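Local atomic coordinates of beta-galacturonidase (Eisenbergiella tayi, PDB entry 6NCW), a protein that hydrolyses beta-galacturonides as a family 2 glycoside hydrolase and may also act on beta-glucuronides. Residues K261-N266 and G503-Y508; K301-N306 and L543-V548; Y430-H435 and L491-Q496; A497-E502 and D550-L555. All blocks are in the same frame, centred on the assembly; numbering follows the deposited sequence.

Contact 1 (K261-N266 and G503-Y508); sequences KDILLN and GCSGVY
Ser505 faces Lys261 and Ile263 across two waters, and most of the polar bonding between K261-N266 and G503-Y508 runs through its hydroxyl. OG gives its proton to the first water, 2.7 Å from that water's oxygen. The same water donates to two backbone carbonyls, Lys261 O at 2.8 Å and Gly503 O at 2.7 Å, and so ties Lys261, in the turn ahead of strand 262-265, to Gly503. The second water takes the N-H of Ile263, 2.9 Å from N, and donates to Ser505 OG. The hydroxyl thus gives one bond and receives one, each through a water. Its place follows from chi1 of -71°, which sets OG beside the Ser505 backbone N and anti to the carbonyl carbon.

Apolar contact is slight. Ile263 CD1 lies against Ser505 CB at 3.9 Å, and the long Lys261 side chain runs past Gly503, CD to CA 4.5 Å. Within G503-Y508, Gly506 N makes a weak N-H...S hydrogen bond of 3.5 Å to Cys504 SG, bridging the intervening Ser505.

Strand 504-509 is a strand of the TIM barrel, flanked in parallel by strands 461-466 and 268-276, and Ser505 bonds through its backbone to Phe461 and Ile272. Strand 262-265 lies antiparallel between 256-259 and 268-276. K261-N266 meets the start of G503-Y508, at Gly503 and Ser505, beside the barrel; here Ile263 pairs with Leu270 and packs on Pro460 and Leu462.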
loop_
_atom_site.group_PDB
_atom_site.type_symbol
_atom_site.label_atom_id
_atom_site.label_comp_id
_atom_site.label_asym_id
_atom_site.label_seq_id
_atom_site.Cartn_x
_atom_site.Cartn_y
_atom_site.Cartn_z
ATOM N N LYS A 261 -12.655 -45.923 -2.851
ATOM C CA LYS A 261 -12.446 -44.524 -2.499
ATOM C C LYS A 261 -11.081 -44.000 -2.955
ATOM O O LYS A 261 -10.644 -42.947 -2.480
ATOM C CB LYS A 261 -12.599 -44.325 -0.977
ATOM C CG LYS A 261 -13.965 -44.701 -0.396
ATOM C CD LYS A 261 -14.037 -44.526 1.127
ATOM C CE LYS A 261 -15.487 -44.663 1.647
ATOM N NZ LYS A 261 -15.619 -44.555 3.153
ATOM N N ASP A 262 -10.386 -44.710 -3.844
ATOM C CA ASP A 262 -9.020 -44.357 -4.226
ATOM C C ASP A 262 -8.972 -43.855 -5.663
ATOM O O ASP A 262 -9.553 -44.472 -6.558
ATOM C CB ASP A 262 -8.070 -45.551 -4.078
ATOM C CG ASP A 262 -8.020 -46.097 -2.656
ATOM O OD1 ASP A 262 -8.009 -45.299 -1.687
ATOM O OD2 ASP A 262 -7.989 -47.339 -2.516
ATOM N N ILE A 263 -8.264 -42.751 -5.879
ATOM C CA ILE A 263 -7.848 -42.344 -7.216
ATOM C C ILE A 263 -6.458 -42.920 -7.437
ATOM O O ILE A 263 -5.516 -42.578 -6.716
ATOM C CB ILE A 263 -7.842 -40.815 -7.362
ATOM C CG1 ILE A 263 -9.199 -40.221 -6.990
ATOM C CG2 ILE A 263 -7.495 -40.414 -8.783
ATOM C CD1 ILE A 263 -9.189 -38.677 -6.972
ATOM N N LEU A 264 -6.322 -43.799 -8.425
ATOM C CA LEU A 264 -5.091 -44.548 -8.630
ATOM C C LEU A 264 -4.373 -44.025 -9.865
ATOM O O LEU A 264 -4.943 -44.005 -10.959
ATOM C CB LEU A 264 -5.374 -46.040 -8.778
ATOM C CG LEU A 264 -6.057 -46.822 -7.661
ATOM C CD1 LEU A 264 -6.277 -48.251 -8.140
ATOM C CD2 LEU A 264 -5.223 -46.797 -6.390
ATOM N N LEU A 265 -3.118 -43.629 -9.695
ATOM C CA LEU A 265 -2.250 -43.272 -10.811
ATOM C C LEU A 265 -1.157 -44.328 -10.922
ATOM O O LEU A 265 -0.351 -44.479 -10.002
ATOM C CB LEU A 265 -1.649 -41.886 -10.600
ATOM C CG LEU A 265 -0.546 -41.467 -11.547
ATOM C CD1 LEU A 265 -1.104 -41.221 -12.933
ATOM C CD2 LEU A 265 0.107 -40.235 -10.992
ATOM N N ASN A 266 -1.130 -45.062 -12.038
ATOM C CA ASN A 266 -0.170 -46.163 -12.201
ATOM C C ASN A 266 -0.214 -47.119 -11.015
ATOM O O ASN A 266 0.815 -47.647 -10.586
ATOM C CB ASN A 266 1.256 -45.648 -12.395
ATOM C CG ASN A 266 1.395 -44.816 -13.638
ATOM O OD1 ASN A 266 0.585 -44.935 -14.549
ATOM N ND2 ASN A 266 2.403 -43.953 -13.676
ATOM N N GLY A 503 -10.982 -40.835 3.724
ATOM C CA GLY A 503 -11.810 -40.928 2.542
ATOM C C GLY A 503 -11.657 -39.769 1.574
ATOM O O GLY A 503 -12.281 -39.785 0.510
ATOM N N CYS A 504 -10.850 -38.771 1.905
ATOM C CA CYS A 504 -10.652 -37.613 1.047
ATOM C C CYS A 504 -9.305 -37.739 0.353
ATOM O O CYS A 504 -8.281 -37.904 1.014
ATOM C CB CYS A 504 -10.726 -36.312 1.860
ATOM S SG CYS A 504 -10.372 -34.780 0.918
ATOM N N SER A 505 -9.309 -37.665 -0.981
ATOM C CA SER A 505 -8.071 -37.817 -1.733
ATOM C C SER A 505 -7.232 -36.547 -1.791
ATOM O O SER A 505 -6.077 -36.625 -2.230
ATOM C CB SER A 505 -8.364 -38.285 -3.156
ATOM O OG SER A 505 -8.793 -39.634 -3.140
ATOM N N GLY A 506 -7.765 -35.397 -1.365
ATOM C CA GLY A 506 -6.984 -34.175 -1.350
ATOM C C GLY A 506 -7.855 -32.958 -1.622
ATOM O O GLY A 506 -9.072 -33.003 -1.456
ATOM N N VAL A 507 -7.197 -31.880 -2.067
ATOM C CA VAL A 507 -7.771 -30.536 -2.025
ATOM C C VAL A 507 -7.177 -29.684 -3.144
ATOM O O VAL A 507 -5.996 -29.820 -3.488
ATOM C CB VAL A 507 -7.513 -29.870 -0.645
ATOM C CG1 VAL A 507 -6.015 -29.839 -0.337
ATOM C CG2 VAL A 507 -8.051 -28.435 -0.624
ATOM N N TYR A 508 -8.003 -28.787 -3.710
ATOM C CA TYR A 508 -7.525 -27.641 -4.482
ATOM C C TYR A 508 -7.855 -26.379 -3.706
ATOM O O TYR A 508 -9.029 -26.078 -3.462
ATOM C CB TYR A 508 -8.136 -27.551 -5.884
ATOM C CG TYR A 508 -7.720 -28.651 -6.806
ATOM C CD1 TYR A 508 -8.540 -29.764 -6.998
ATOM C CD2 TYR A 508 -6.506 -28.595 -7.491
ATOM C CE1 TYR A 508 -8.158 -30.802 -7.837
ATOM C CE2 TYR A 508 -6.123 -29.621 -8.344
ATOM C CZ TYR A 508 -6.948 -30.730 -8.502
ATOM O OH TYR A 508 -6.577 -31.760 -9.339
HETATM O O HOH W 1 -11.108 -40.227 -1.922
HETATM O O HOH W 2 -6.798 -41.266 -3.813
#

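Contact 2 (K301-N306 and L543-V548); sequences KDLGAN and LAYEVV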
loop_
_atom_site.group_PDB
_atom_site.type_symbol
_atom_site.label_atom_id
_atom_site.label_comp_id
_atom_site.label_asym_id
_atom_site.label_seq_id
_atom_site.Cartn_x
_atom_site.Cartn_y
_atom_site.Cartn_z
ATOM N N LYS A 301 4.959 -24.844 -7.839
ATOM C CA LYS A 301 5.872 -25.905 -7.401
ATOM C C LYS A 301 6.570 -25.539 -6.089
ATOM O O LYS A 301 6.763 -26.400 -5.231
ATOM C CB LYS A 301 6.904 -26.214 -8.497
ATOM C CG LYS A 301 6.343 -27.054 -9.630
ATOM C CD LYS A 301 7.140 -26.929 -10.947
ATOM C CE LYS A 301 8.652 -27.089 -10.758
ATOM N NZ LYS A 301 9.416 -27.128 -12.074
ATOM N N ASP A 302 6.963 -24.270 -5.919
ATOM C CA ASP A 302 7.577 -23.835 -4.665
ATOM C C ASP A 302 6.640 -24.042 -3.482
ATOM O O ASP A 302 7.092 -24.342 -2.368
ATOM C CB ASP A 302 7.998 -22.359 -4.769
ATOM C CG ASP A 302 8.768 -21.864 -3.530
ATOM O OD1 ASP A 302 8.291 -20.925 -2.855
ATOM O OD2 ASP A 302 9.839 -22.430 -3.217
ATOM N N LEU A 303 5.335 -23.890 -3.702
ATOM C CA LEU A 303 4.359 -24.087 -2.642
ATOM C C LEU A 303 4.179 -25.555 -2.252
ATOM O O LEU A 303 3.523 -25.827 -1.240
ATOM C CB LEU A 303 3.027 -23.481 -3.070
ATOM C CG LEU A 303 2.970 -21.956 -2.922
ATOM C CD1 LEU A 303 1.990 -21.309 -3.888
ATOM C CD2 LEU A 303 2.624 -21.580 -1.473
ATOM N N GLY A 304 4.748 -26.496 -3.009
ATOM C CA GLY A 304 4.583 -27.907 -2.735
ATOM C C GLY A 304 3.448 -28.587 -3.466
ATOM O O GLY A 304 3.218 -29.782 -3.238
ATOM N N ALA A 305 2.758 -27.886 -4.363
ATOM C CA ALA A 305 1.612 -28.463 -5.045
ATOM C C ALA A 305 2.047 -29.494 -6.074
ATOM O O ALA A 305 3.162 -29.450 -6.614
ATOM C CB ALA A 305 0.779 -27.374 -5.728
ATOM N N ASN A 306 1.151 -30.435 -6.345
ATOM C CA ASN A 306 1.374 -31.363 -7.438
ATOM C C ASN A 306 0.267 -31.288 -8.472
ATOM O O ASN A 306 0.264 -32.080 -9.414
ATOM C CB ASN A 306 1.534 -32.799 -6.916
ATOM C CG ASN A 306 0.299 -33.322 -6.197
ATOM O OD1 ASN A 306 -0.804 -32.783 -6.338
ATOM N ND2 ASN A 306 0.481 -34.395 -5.416
ATOM N N LEU A 543 0.891 -13.477 3.389
ATOM C CA LEU A 543 1.430 -14.183 4.553
ATOM C C LEU A 543 1.067 -15.668 4.515
ATOM O O LEU A 543 1.911 -16.524 4.797
ATOM C CB LEU A 543 0.943 -13.544 5.861
ATOM C CG LEU A 543 1.342 -12.097 6.196
ATOM C CD1 LEU A 543 0.699 -11.649 7.502
ATOM C CD2 LEU A 543 2.859 -11.979 6.311
ATOM N N ALA A 544 -0.175 -15.991 4.126
ATOM C CA ALA A 544 -0.624 -17.378 4.039
ATOM C C ALA A 544 0.223 -18.232 3.098
ATOM O O ALA A 544 0.093 -19.454 3.120
ATOM C CB ALA A 544 -2.083 -17.434 3.583
ATOM N N TYR A 545 1.082 -17.633 2.280
ATOM C CA TYR A 545 1.905 -18.423 1.375
ATOM C C TYR A 545 2.780 -19.400 2.153
ATOM O O TYR A 545 2.934 -20.564 1.754
ATOM C CB TYR A 545 2.732 -17.472 0.512
ATOM C CG TYR A 545 3.638 -18.055 -0.553
ATOM C CD1 TYR A 545 4.835 -18.689 -0.220
ATOM C CD2 TYR A 545 3.353 -17.860 -1.904
ATOM C CE1 TYR A 545 5.683 -19.161 -1.189
ATOM C CE2 TYR A 545 4.196 -18.321 -2.879
ATOM C CZ TYR A 545 5.351 -18.975 -2.525
ATOM O OH TYR A 545 6.176 -19.427 -3.516
ATOM N N GLU A 546 3.315 -18.962 3.294
ATOM C CA GLU A 546 4.196 -19.833 4.072
ATOM C C GLU A 546 3.418 -20.933 4.788
ATOM O O GLU A 546 3.968 -22.007 5.043
ATOM C CB GLU A 546 5.006 -19.008 5.073
ATOM C CG GLU A 546 6.007 -18.064 4.407
ATOM C CD GLU A 546 7.004 -18.813 3.516
ATOM O OE1 GLU A 546 7.225 -18.395 2.348
ATOM O OE2 GLU A 546 7.548 -19.839 3.982
ATOM N N VAL A 547 2.142 -20.692 5.091
ATOM C CA VAL A 547 1.289 -21.707 5.704
ATOM C C VAL A 547 0.974 -22.823 4.712
ATOM O O VAL A 547 0.994 -24.013 5.061
ATOM C CB VAL A 547 0.004 -21.042 6.238
ATOM C CG1 VAL A 547 -1.156 -22.037 6.274
ATOM C CG2 VAL A 547 0.241 -20.501 7.626
ATOM N N VAL A 548 0.647 -22.459 3.466
ATOM C CA VAL A 548 0.374 -23.462 2.436
ATOM C C VAL A 548 1.636 -24.255 2.124
ATOM O O VAL A 548 1.602 -25.483 2.001
ATOM C CB VAL A 548 -0.196 -22.794 1.170
ATOM C CG1 VAL A 548 -0.281 -23.805 0.050
ATOM C CG2 VAL A 548 -1.597 -22.198 1.440
#
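Asp302 and Leu303, at the C-terminal end of TIM-barrel helix 290-302, meet Tyr545 and Val548 of helix 544-553. The first of these helices finishes in a Schellman motif: Gly304 takes a positive phi, and its N bonds back to Lys301 O at 3.0 Å. Within that turn, Leu303 sets CD2 over the centre of the Tyr545 ring, 3.6 Å from the centroid and only 3° off the normal, a clear CH-pi contact. The same methyl also packs on Val548 CG1 at 4.0 Å, while Leu303 CD1 lies 3.8 Å from Tyr545 CE2. At the ring's edge the Tyr545 hydroxyl donates to Asp302 OD1 across 2.7 Å, using the anti lone pair of that oxygen. Tyr545 reaches helix 290-302 with its CG anti to the backbone N (chi1 -178°). The phenol is thereby held by a methyl over one face and a carboxylate at its end. That buried carboxylate has cationic partners as well, Lys549 at OD1 and Arg553 at OD2, which would probably favour its charged form. Pro47 of the second subunit packs on Asp302. On the barrel side, Phe275 of strand 268-276 touches both Leu303 and Val548, and Leu299 of helix 290-302 adds to the packing on Tyr545.

Contact 3 (Y430-H435 and L491-Q496); sequences YPKWYH and LKEQLQ
Two bends in the Lys432 side chain, at chi2 (-44°) and chi4 (67°), curl its amine round to Glu493, whose own chain runs out straight with CG anti to the backbone N. The two side chains cross at about a right angle, and Lys432 NZ makes a salt bridge with Glu493 OE1 at 2.8 Å on the syn lone pair. A water 2.7 Å from Lys432 NZ accepts from the amine and donates to Glu493 OE2. That second oxygen also receives Val439 N, at the start of helix 439-453. Alongside, Gln494 NE2 donates to Pro431 O at 2.9 Å with an N-H...O angle of 166°, the acceptor lying in the plane of the amide. Gly467 O is another acceptor for this nitrogen, so the buried amide is fixed between two carbonyls. The bonds anchor helix 484-500 to the loop that follows TIM-barrel strand 425-428, and this loop carries the galacturonate-binding residue Tyr434. Tyr430 O accepts from both Trp433 N and Tyr434 N, at 3.1 Å each, making a tight turn. Trp433 CD1 sits over the centre of the Tyr434 ring, 3.5 Å above its plane. Further along, the Tyr434 hydroxyl bonds to Lys532, and Tyr430 OH to Glu465, both galacturonate-binding residues.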
loop_
_atom_site.group_PDB
_atom_site.type_symbol
_atom_site.label_atom_id
_atom_site.label_comp_id
_atom_site.label_asym_id
_atom_site.label_seq_id
_atom_site.Cartn_x
_atom_site.Cartn_y
_atom_site.Cartn_z
ATOM N N TYR A 430 -16.382 -23.466 2.032
ATOM C CA TYR A 430 -15.650 -22.342 2.627
ATOM C C TYR A 430 -15.918 -22.137 4.125
ATOM O O TYR A 430 -16.203 -21.023 4.566
ATOM C CB TYR A 430 -15.985 -21.078 1.855
ATOM C CG TYR A 430 -15.463 -21.076 0.433
ATOM C CD1 TYR A 430 -16.216 -21.594 -0.605
ATOM C CD2 TYR A 430 -14.208 -20.539 0.137
ATOM C CE1 TYR A 430 -15.741 -21.561 -1.911
ATOM C CE2 TYR A 430 -13.732 -20.503 -1.152
ATOM C CZ TYR A 430 -14.499 -21.017 -2.172
ATOM O OH TYR A 430 -14.016 -20.979 -3.466
ATOM N N PRO A 431 -15.791 -23.182 4.948
ATOM C CA PRO A 431 -15.881 -22.960 6.401
ATOM C C PRO A 431 -14.711 -22.107 6.858
ATOM O O PRO A 431 -13.589 -22.237 6.351
ATOM C CB PRO A 431 -15.804 -24.373 6.992
ATOM C CG PRO A 431 -14.976 -25.140 5.928
ATOM C CD PRO A 431 -15.514 -24.599 4.631
ATOM N N LYS A 432 -15.000 -21.212 7.804
ATOM C CA LYS A 432 -14.117 -20.199 8.373
ATOM C C LYS A 432 -13.941 -19.012 7.427
ATOM O O LYS A 432 -13.211 -18.055 7.765
ATOM C CB LYS A 432 -12.750 -20.763 8.799
ATOM C CG LYS A 432 -12.879 -21.638 10.050
ATOM C CD LYS A 432 -13.799 -20.938 11.060
ATOM C CE LYS A 432 -13.779 -21.597 12.440
ATOM N NZ LYS A 432 -12.444 -21.438 13.096
ATOM N N TRP A 433 -14.618 -18.996 6.277
ATOM C CA TRP A 433 -14.717 -17.763 5.505
ATOM C C TRP A 433 -16.176 -17.349 5.351
ATOM O O TRP A 433 -16.585 -16.369 5.966
ATOM C CB TRP A 433 -13.998 -17.880 4.159
ATOM C CG TRP A 433 -13.993 -16.555 3.445
ATOM C CD1 TRP A 433 -14.710 -16.221 2.337
ATOM C CD2 TRP A 433 -13.287 -15.365 3.840
ATOM N NE1 TRP A 433 -14.479 -14.903 1.991
ATOM C CE2 TRP A 433 -13.609 -14.356 2.899
ATOM C CE3 TRP A 433 -12.402 -15.062 4.877
ATOM C CZ2 TRP A 433 -13.084 -13.064 2.974
ATOM C CZ3 TRP A 433 -11.878 -13.756 4.955
ATOM C CH2 TRP A 433 -12.218 -12.792 4.007
ATOM N N TYR A 434 -16.977 -18.069 4.576
ATOM C CA TYR A 434 -18.392 -17.757 4.413
ATOM C C TYR A 434 -19.283 -18.354 5.504
ATOM O O TYR A 434 -20.452 -17.985 5.571
ATOM C CB TYR A 434 -18.881 -18.253 3.046
ATOM C CG TYR A 434 -18.339 -17.482 1.864
ATOM C CD1 TYR A 434 -18.382 -16.087 1.834
ATOM C CD2 TYR A 434 -17.781 -18.146 0.769
ATOM C CE1 TYR A 434 -17.883 -15.369 0.742
ATOM C CE2 TYR A 434 -17.275 -17.442 -0.320
ATOM C CZ TYR A 434 -17.331 -16.046 -0.326
ATOM O OH TYR A 434 -16.843 -15.342 -1.406
ATOM N N HIS A 435 -18.785 -19.288 6.325
ATOM C CA HIS A 435 -19.551 -19.924 7.403
ATOM C C HIS A 435 -18.650 -20.037 8.620
ATOM O O HIS A 435 -17.553 -20.591 8.514
ATOM C CB HIS A 435 -20.026 -21.341 7.027
ATOM C CG HIS A 435 -20.699 -21.423 5.698
ATOM N ND1 HIS A 435 -21.960 -20.907 5.468
ATOM C CD2 HIS A 435 -20.288 -21.953 4.520
ATOM C CE1 HIS A 435 -22.298 -21.119 4.207
ATOM N NE2 HIS A 435 -21.299 -21.746 3.608
ATOM N N LEU A 491 -6.405 -20.727 6.436
ATOM C CA LEU A 491 -5.785 -21.745 5.586
ATOM C C LEU A 491 -5.129 -22.836 6.424
ATOM O O LEU A 491 -5.199 -24.019 6.076
ATOM C CB LEU A 491 -4.773 -21.104 4.635
ATOM C CG LEU A 491 -5.281 -20.701 3.237
ATOM C CD1 LEU A 491 -5.639 -21.941 2.433
ATOM C CD2 LEU A 491 -6.495 -19.777 3.344
ATOM N N LYS A 492 -4.508 -22.465 7.548
ATOM C CA LYS A 492 -3.911 -23.473 8.416
ATOM C C LYS A 492 -4.965 -24.475 8.888
ATOM O O LYS A 492 -4.795 -25.691 8.751
ATOM C CB LYS A 492 -3.218 -22.789 9.601
ATOM C CG LYS A 492 -2.308 -23.721 10.392
ATOM C CD LYS A 492 -1.692 -23.027 11.606
ATOM C CE LYS A 492 -0.633 -23.917 12.269
ATOM N NZ LYS A 492 0.279 -23.120 13.152
ATOM N N GLU A 493 -6.090 -23.976 9.404
ATOM C CA GLU A 493 -7.151 -24.866 9.865
ATOM C C GLU A 493 -7.798 -25.639 8.716
ATOM O O GLU A 493 -8.123 -26.822 8.864
ATOM C CB GLU A 493 -8.217 -24.069 10.618
ATOM C CG GLU A 493 -9.310 -24.986 11.167
ATOM C CD GLU A 493 -10.460 -24.257 11.847
ATOM O OE1 GLU A 493 -10.364 -23.018 12.014
ATOM O OE2 GLU A 493 -11.461 -24.939 12.201
ATOM N N GLN A 494 -8.034 -24.980 7.581
ATOM C CA GLN A 494 -8.667 -25.647 6.436
ATOM C C GLN A 494 -7.837 -26.813 5.913
ATOM O O GLN A 494 -8.376 -27.887 5.628
ATOM C CB GLN A 494 -8.921 -24.634 5.313
ATOM C CG GLN A 494 -10.036 -23.656 5.661
ATOM C CD GLN A 494 -10.111 -22.496 4.699
ATOM O OE1 GLN A 494 -9.202 -22.295 3.897
ATOM N NE2 GLN A 494 -11.202 -21.726 4.764
ATOM N N LEU A 495 -6.521 -26.621 5.775
ATOM C CA LEU A 495 -5.688 -27.665 5.193
ATOM C C LEU A 495 -5.505 -28.818 6.171
ATOM O O LEU A 495 -5.513 -29.994 5.773
ATOM C CB LEU A 495 -4.331 -27.086 4.768
ATOM C CG LEU A 495 -4.343 -26.157 3.526
ATOM C CD1 LEU A 495 -2.978 -25.553 3.280
ATOM C CD2 LEU A 495 -4.802 -26.876 2.251
ATOM N N GLN A 496 -5.338 -28.495 7.456
ATOM C CA GLN A 496 -5.230 -29.529 8.476
ATOM C C GLN A 496 -6.454 -30.442 8.459
ATOM O O GLN A 496 -6.321 -31.666 8.546
ATOM C CB GLN A 496 -5.022 -28.870 9.844
ATOM C CG GLN A 496 -5.468 -29.675 11.050
ATOM C CD GLN A 496 -4.630 -30.920 11.313
ATOM O OE1 GLN A 496 -3.419 -30.948 11.042
ATOM N NE2 GLN A 496 -5.278 -31.968 11.851
HETATM O O HOH W 3 -12.509 -23.538 14.821
#

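Contact 4 (A497-E502 and D550-L555); sequences AVFSRE and DSYRSL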
loop_
_atom_site.group_PDB
_atom_site.type_symbol
_atom_site.label_atom_id
_atom_site.label_comp_id
_atom_site.label_asym_id
_atom_site.label_seq_id
_atom_site.Cartn_x
_atom_site.Cartn_y
_atom_site.Cartn_z
ATOM N N ALA A 497 -7.645 -29.879 8.255
ATOM C CA ALA A 497 -8.845 -30.708 8.262
ATOM C C ALA A 497 -8.931 -31.590 7.016
ATOM O O ALA A 497 -9.201 -32.789 7.128
ATOM C CB ALA A 497 -10.095 -29.846 8.409
ATOM N N VAL A 498 -8.710 -31.026 5.816
ATOM C CA VAL A 498 -8.900 -31.816 4.596
ATOM C C VAL A 498 -7.918 -32.985 4.549
ATOM O O VAL A 498 -8.285 -34.103 4.181
ATOM C CB VAL A 498 -8.799 -30.934 3.323
ATOM C CG1 VAL A 498 -9.885 -29.864 3.320
ATOM C CG2 VAL A 498 -7.438 -30.272 3.210
ATOM N N PHE A 499 -6.665 -32.756 4.940
ATOM C CA PHE A 499 -5.664 -33.814 4.899
ATOM C C PHE A 499 -5.830 -34.859 6.000
ATOM O O PHE A 499 -5.201 -35.915 5.917
ATOM C CB PHE A 499 -4.266 -33.194 4.958
ATOM C CG PHE A 499 -3.851 -32.547 3.669
ATOM C CD1 PHE A 499 -3.969 -33.238 2.468
ATOM C CD2 PHE A 499 -3.390 -31.249 3.644
ATOM C CE1 PHE A 499 -3.609 -32.645 1.255
ATOM C CE2 PHE A 499 -3.026 -30.640 2.430
ATOM C CZ PHE A 499 -3.127 -31.352 1.235
ATOM N N SER A 500 -6.659 -34.613 7.013
ATOM C CA SER A 500 -6.952 -35.621 8.022
ATOM C C SER A 500 -8.345 -36.226 7.872
ATOM O O SER A 500 -8.731 -37.067 8.688
ATOM C CB SER A 500 -6.770 -35.032 9.424
ATOM O OG SER A 500 -7.694 -33.994 9.667
ATOM N N ARG A 501 -9.099 -35.845 6.840
ATOM C CA ARG A 501 -10.415 -36.417 6.574
ATOM C C ARG A 501 -10.240 -37.759 5.855
ATOM O O ARG A 501 -9.892 -37.802 4.669
ATOM C CB ARG A 501 -11.238 -35.428 5.751
ATOM C CG ARG A 501 -12.625 -35.882 5.332
ATOM C CD ARG A 501 -13.504 -36.252 6.528
ATOM N NE ARG A 501 -13.579 -37.701 6.666
ATOM C CZ ARG A 501 -14.311 -38.341 7.572
ATOM N NH1 ARG A 501 -15.052 -37.663 8.444
ATOM N NH2 ARG A 501 -14.300 -39.668 7.596
ATOM N N GLU A 502 -10.454 -38.859 6.576
ATOM C CA GLU A 502 -10.376 -40.181 5.964
ATOM C C GLU A 502 -11.412 -40.310 4.866
ATOM O O GLU A 502 -12.582 -39.963 5.061
ATOM C CB GLU A 502 -10.604 -41.280 7.011
ATOM C CG GLU A 502 -9.321 -41.915 7.531
ATOM C CD GLU A 502 -9.574 -42.830 8.730
ATOM O OE1 GLU A 502 -10.578 -43.591 8.705
ATOM O OE2 GLU A 502 -8.780 -42.772 9.703
ATOM N N ASP A 550 4.308 -24.819 4.035
ATOM C CA ASP A 550 4.577 -25.750 5.129
ATOM C C ASP A 550 3.696 -26.984 5.036
ATOM O O ASP A 550 4.169 -28.107 5.240
ATOM C CB ASP A 550 4.357 -25.079 6.479
ATOM C CG ASP A 550 5.437 -24.069 6.815
ATOM O OD1 ASP A 550 6.495 -24.055 6.145
ATOM O OD2 ASP A 550 5.208 -23.266 7.750
ATOM N N SER A 551 2.408 -26.798 4.736
ATOM C CA SER A 551 1.492 -27.932 4.663
ATOM C C SER A 551 1.812 -28.836 3.476
ATOM O O SER A 551 1.979 -30.048 3.640
ATOM C CB SER A 551 0.049 -27.444 4.581
ATOM O OG SER A 551 -0.818 -28.533 4.326
ATOM N N TYR A 552 1.904 -28.261 2.269
ATOM C CA TYR A 552 2.054 -29.090 1.076
ATOM C C TYR A 552 3.435 -29.741 1.000
ATOM O O TYR A 552 3.571 -30.841 0.457
ATOM C CB TYR A 552 1.802 -28.263 -0.183
ATOM C CG TYR A 552 0.348 -28.054 -0.577
ATOM C CD1 TYR A 552 -0.699 -28.420 0.262
ATOM C CD2 TYR A 552 0.032 -27.497 -1.807
ATOM C CE1 TYR A 552 -2.032 -28.234 -0.118
ATOM C CE2 TYR A 552 -1.288 -27.298 -2.190
ATOM C CZ TYR A 552 -2.316 -27.670 -1.351
ATOM O OH TYR A 552 -3.625 -27.475 -1.758
ATOM N N ARG A 553 4.473 -29.067 1.492
ATOM C CA ARG A 553 5.809 -29.653 1.491
ATOM C C ARG A 553 5.969 -30.774 2.516
ATOM O O ARG A 553 6.948 -31.522 2.449
ATOM C CB ARG A 553 6.846 -28.566 1.753
ATOM C CG ARG A 553 7.010 -27.586 0.615
ATOM C CD ARG A 553 8.378 -27.782 0.066
ATOM N NE ARG A 553 9.002 -26.553 -0.384
ATOM C CZ ARG A 553 9.303 -26.323 -1.655
ATOM N NH1 ARG A 553 9.012 -27.252 -2.569
ATOM N NH2 ARG A 553 9.878 -25.171 -2.008
ATOM N N SER A 554 5.040 -30.920 3.453
ATOM C CA SER A 554 5.117 -31.984 4.439
ATOM C C SER A 554 4.412 -33.257 3.981
ATOM O O SER A 554 4.241 -34.185 4.778
ATOM C CB SER A 554 4.520 -31.509 5.761
ATOM O OG SER A 554 3.115 -31.390 5.653
ATOM N N LEU A 555 3.979 -33.316 2.730
ATOM C CA LEU A 555 3.191 -34.443 2.276
ATOM C C LEU A 555 3.685 -34.843 0.905
ATOM O O LEU A 555 4.140 -34.000 0.128
ATOM C CB LEU A 555 1.696 -34.107 2.237
ATOM C CG LEU A 555 0.971 -33.998 3.584
ATOM C CD1 LEU A 555 -0.363 -33.343 3.372
ATOM C CD2 LEU A 555 0.780 -35.361 4.220
#
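Phe499 meets three residues of D550-L555. Leu555 lays CD1 over one face, 3.5 Å from the ring centroid and 10° off the normal, in a CH-pi contact. At the ring edge Tyr552 CE1 comes within 3.6 Å of Phe499 CZ; the two rings meet rim to rim with planes 76° apart, neither over the other's face. Ser551 OG approaches obliquely, 3.6 Å from Phe499 CE2. Val498 CG2 lies 4.2 Å above the plane on the opposite face of the phenyl, offset toward the rim. With chi1 near -75°, Phe499 CG stands anti to its own carbonyl carbon, and the ring reaches across to the other helix. These residues lie near the C-terminal ends of helices 484-500 and 544-553, neighbours on the outside of the TIM barrel. Behind the contact, Ser554 folds the chain back: its OG donates to Ser551 O at 2.7 Å, and its N bonds to the same oxygen from the same face of the carbonyl plane, leading the chain into Leu555. Lys273 NZ bonds to both Tyr552 O and Leu555 O, while the Tyr552 hydroxyl is held by Gly274 O. Phe499 and Tyr552 both rest on Val507 of barrel strand 504-509.

All four contacts lie in the TIM-barrel domain, and contacts 2, 3 and 4 meet along helices 484-500 and 544-553. Contacts 2 and 4 share helix 544-553, and contact 2 touches contact 3 where Val547 CG1 lies 3.6 Å from Lys492 N. Contacts 3 and 4 share helix 484-500, and Leu495 CD1 of contact 3 packs on Ser551 CB of helix 544-553 at 3.8 Å. Contact 1 joins from the sheet: Val507 CG1 lies 3.6 Å from Phe499 CZ of contact 4. Contact 3 holds Tyr434 of the galacturonate site, with its Pro431 side chain about 9 Å from a bound glycerol; the Val548 side chain of contact 2 is about 11 Å from that of Lys532, while contact 1 lies away from the site.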